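Local coordinates for protein GlcNAc-alpha-1,4-Gal-releasing endo-beta-galactosidase (Clostridium perfringens, PDB 1UPS) that probably hydrolyses internal beta-galactosidic linkages in glycans to release the disaccharide GlcNAc-alpha-1,4-Gal, at residues L303-N308 with L338-T343. Residues are numbered along the deposited sequence; the frame is centred on the assembly and turned at random.
Sequences LYIEEN and LKNNET
Ile-305 lies over the side-chain amide of Asn-340, with Thr-343 next to it, inside the C-terminal part of the chain, which is consistent with a ricin-like beta-trefoil well away from the calcium site. The first segment starts on strand 302-304, and the second turns off the end of strand 335-340. Leu-303 is buried and gives its carbonyl O to the indole NE1 of Trp-327. Ile-305 carries the contact, and its backbone is hydrogen-bonded to that of Asn-324. With CG1 beside its backbone N (chi1 -68°) and the chain then extended, CD1 reaches 3.5 Å from CB of Asn-340 and sits above the amide face, 3.6 Å from its CG. CG1 lies over the same face, 3.9 Å from ND2. The other branch, CG2, meets the methyl CG2 of Thr-343 at 4.0 Å, and CD1 comes within 3.8 Å of Thr-343 OG1, a hydroxyl hydrogen-bonded to OE2 of Glu-345. Trp-327 also packs on both Ile-305 and Asn-340. What keeps the amide turned flat under the isoleucine is a hydrogen bond at each polar end: ND2 goes to the carbonyl O of Asn-324, and OD1 closes an Asx motif by accepting the N-H of Thr-343, three residues on, N to OD1 3.1 Å, fairly straight (158°), in the carbonyl plane on a lone pair of OD1.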
loop_
_atom_site.group_PDB
_atom_site.type_symbol
_atom_site.label_atom_id
_atom_site.label_comp_id
_atom_site.label_asym_id
_atom_site.label_seq_id
_atom_site.Cartn_x
_atom_site.Cartn_y
_atom_site.Cartn_z
ATOM N N LEU A 303 21.248 -5.173 18.132
ATOM C CA LEU A 303 20.514 -5.167 19.397
ATOM C C LEU A 303 20.519 -6.521 20.088
ATOM O O LEU A 303 20.279 -7.544 19.454
ATOM C CB LEU A 303 19.046 -4.777 19.167
ATOM C CG LEU A 303 18.825 -3.423 18.515
ATOM C CD1 LEU A 303 17.319 -3.102 18.502
ATOM C CD2 LEU A 303 19.635 -2.356 19.256
ATOM N N TYR A 304 20.766 -6.502 21.393
ATOM C CA TYR A 304 20.659 -7.698 22.212
ATOM C C TYR A 304 20.314 -7.355 23.655
ATOM O O TYR A 304 20.462 -6.210 24.081
ATOM C CB TYR A 304 21.951 -8.538 22.135
ATOM C CG TYR A 304 23.163 -7.915 22.808
ATOM C CD1 TYR A 304 23.535 -8.293 24.104
ATOM C CD2 TYR A 304 23.956 -6.971 22.142
ATOM C CE1 TYR A 304 24.660 -7.743 24.722
ATOM C CE2 TYR A 304 25.096 -6.416 22.760
ATOM C CZ TYR A 304 25.429 -6.803 24.045
ATOM O OH TYR A 304 26.538 -6.263 24.672
ATOM N N ILE A 305 19.836 -8.354 24.399
ATOM C CA ILE A 305 19.549 -8.185 25.823
ATOM C C ILE A 305 20.547 -8.992 26.625
ATOM O O ILE A 305 20.674 -10.207 26.430
ATOM C CB ILE A 305 18.110 -8.616 26.159
ATOM C CG1 ILE A 305 17.107 -7.649 25.528
ATOM C CG2 ILE A 305 17.887 -8.651 27.679
ATOM C CD1 ILE A 305 15.652 -8.045 25.759
ATOM N N GLU A 306 21.259 -8.288 27.501
ATOM C CA GLU A 306 22.252 -8.853 28.411
ATOM C C GLU A 306 21.562 -9.250 29.722
ATOM O O GLU A 306 20.639 -8.580 30.169
ATOM C CB GLU A 306 23.312 -7.777 28.680
ATOM C CG GLU A 306 24.607 -8.261 29.308
ATOM C CD GLU A 306 25.604 -7.136 29.544
ATOM O OE1 GLU A 306 26.828 -7.409 29.518
ATOM O OE2 GLU A 306 25.177 -5.980 29.774
ATOM N N GLU A 307 22.013 -10.343 30.338
ATOM C CA GLU A 307 21.469 -10.767 31.623
ATOM C C GLU A 307 21.735 -9.705 32.682
ATOM O O GLU A 307 22.798 -9.071 32.683
ATOM C CB GLU A 307 22.094 -12.103 32.050
ATOM C CG GLU A 307 21.199 -13.303 31.811
ATOM C CD GLU A 307 21.868 -14.607 32.205
ATOM O OE1 GLU A 307 21.908 -14.917 33.425
ATOM O OE2 GLU A 307 22.351 -15.319 31.292
ATOM N N ASN A 308 20.761 -9.518 33.574
ATOM C CA ASN A 308 20.819 -8.517 34.650
ATOM C C ASN A 308 21.105 -7.084 34.198
ATOM O O ASN A 308 21.843 -6.339 34.857
ATOM C CB ASN A 308 21.775 -8.958 35.763
ATOM C CG ASN A 308 21.219 -10.099 36.569
ATOM O OD1 ASN A 308 20.199 -9.954 37.252
ATOM N ND2 ASN A 308 21.873 -11.253 36.488
ATOM N N LEU A 338 7.930 -5.919 19.226
ATOM C CA LEU A 338 9.258 -6.521 19.084
ATOM C C LEU A 338 9.619 -7.370 20.315
ATOM O O LEU A 338 9.745 -6.855 21.429
ATOM C CB LEU A 338 10.311 -5.425 18.855
ATOM C CG LEU A 338 10.140 -4.604 17.575
ATOM C CD1 LEU A 338 11.037 -3.346 17.629
ATOM C CD2 LEU A 338 10.468 -5.457 16.355
ATOM N N LYS A 339 9.816 -8.666 20.089
ATOM C CA LYS A 339 10.029 -9.622 21.162
ATOM C C LYS A 339 11.432 -10.229 21.104
ATOM O O LYS A 339 11.873 -10.714 20.052
ATOM C CB LYS A 339 8.964 -10.728 21.074
ATOM C CG LYS A 339 8.992 -11.749 22.211
ATOM C CD LYS A 339 8.059 -12.894 21.878
ATOM C CE LYS A 339 7.644 -13.676 23.112
ATOM N N ASN A 340 12.141 -10.180 22.226
ATOM C CA ASN A 340 13.419 -10.875 22.333
ATOM C C ASN A 340 13.150 -12.365 22.449
ATOM O O ASN A 340 12.380 -12.785 23.309
ATOM C CB ASN A 340 14.195 -10.386 23.551
ATOM C CG ASN A 340 15.611 -10.923 23.595
ATOM O OD1 ASN A 340 15.908 -11.868 24.338
ATOM N ND2 ASN A 340 16.498 -10.337 22.795
ATOM N N ASN A 341 13.774 -13.164 21.591
ATOM C CA ASN A 341 13.512 -14.605 21.583
ATOM C C ASN A 341 13.944 -15.320 22.843
ATOM O O ASN A 341 13.215 -16.192 23.352
ATOM C CB ASN A 341 14.154 -15.270 20.374
ATOM C CG ASN A 341 13.422 -14.958 19.098
ATOM O OD1 ASN A 341 12.431 -14.224 19.105
ATOM N ND2 ASN A 341 13.885 -15.528 17.994
ATOM N N GLU A 342 15.124 -14.965 23.348
ATOM C CA GLU A 342 15.682 -15.652 24.509
ATOM C C GLU A 342 14.915 -15.343 25.801
ATOM O O GLU A 342 14.630 -16.255 26.583
ATOM C CB GLU A 342 17.178 -15.353 24.655
ATOM C CG GLU A 342 17.839 -15.992 25.878
ATOM C CD GLU A 342 17.835 -17.521 25.876
ATOM O OE1 GLU A 342 18.018 -18.103 26.974
ATOM O OE2 GLU A 342 17.653 -18.147 24.804
ATOM N N THR A 343 14.568 -14.072 26.012
ATOM C CA THR A 343 13.871 -13.666 27.239
ATOM C C THR A 343 12.344 -13.687 27.106
ATOM O O THR A 343 11.641 -13.733 28.109
ATOM C CB THR A 343 14.337 -12.278 27.732
ATOM O OG1 THR A 343 13.860 -11.253 26.849
ATOM C CG2 THR A 343 15.861 -12.136 27.659
#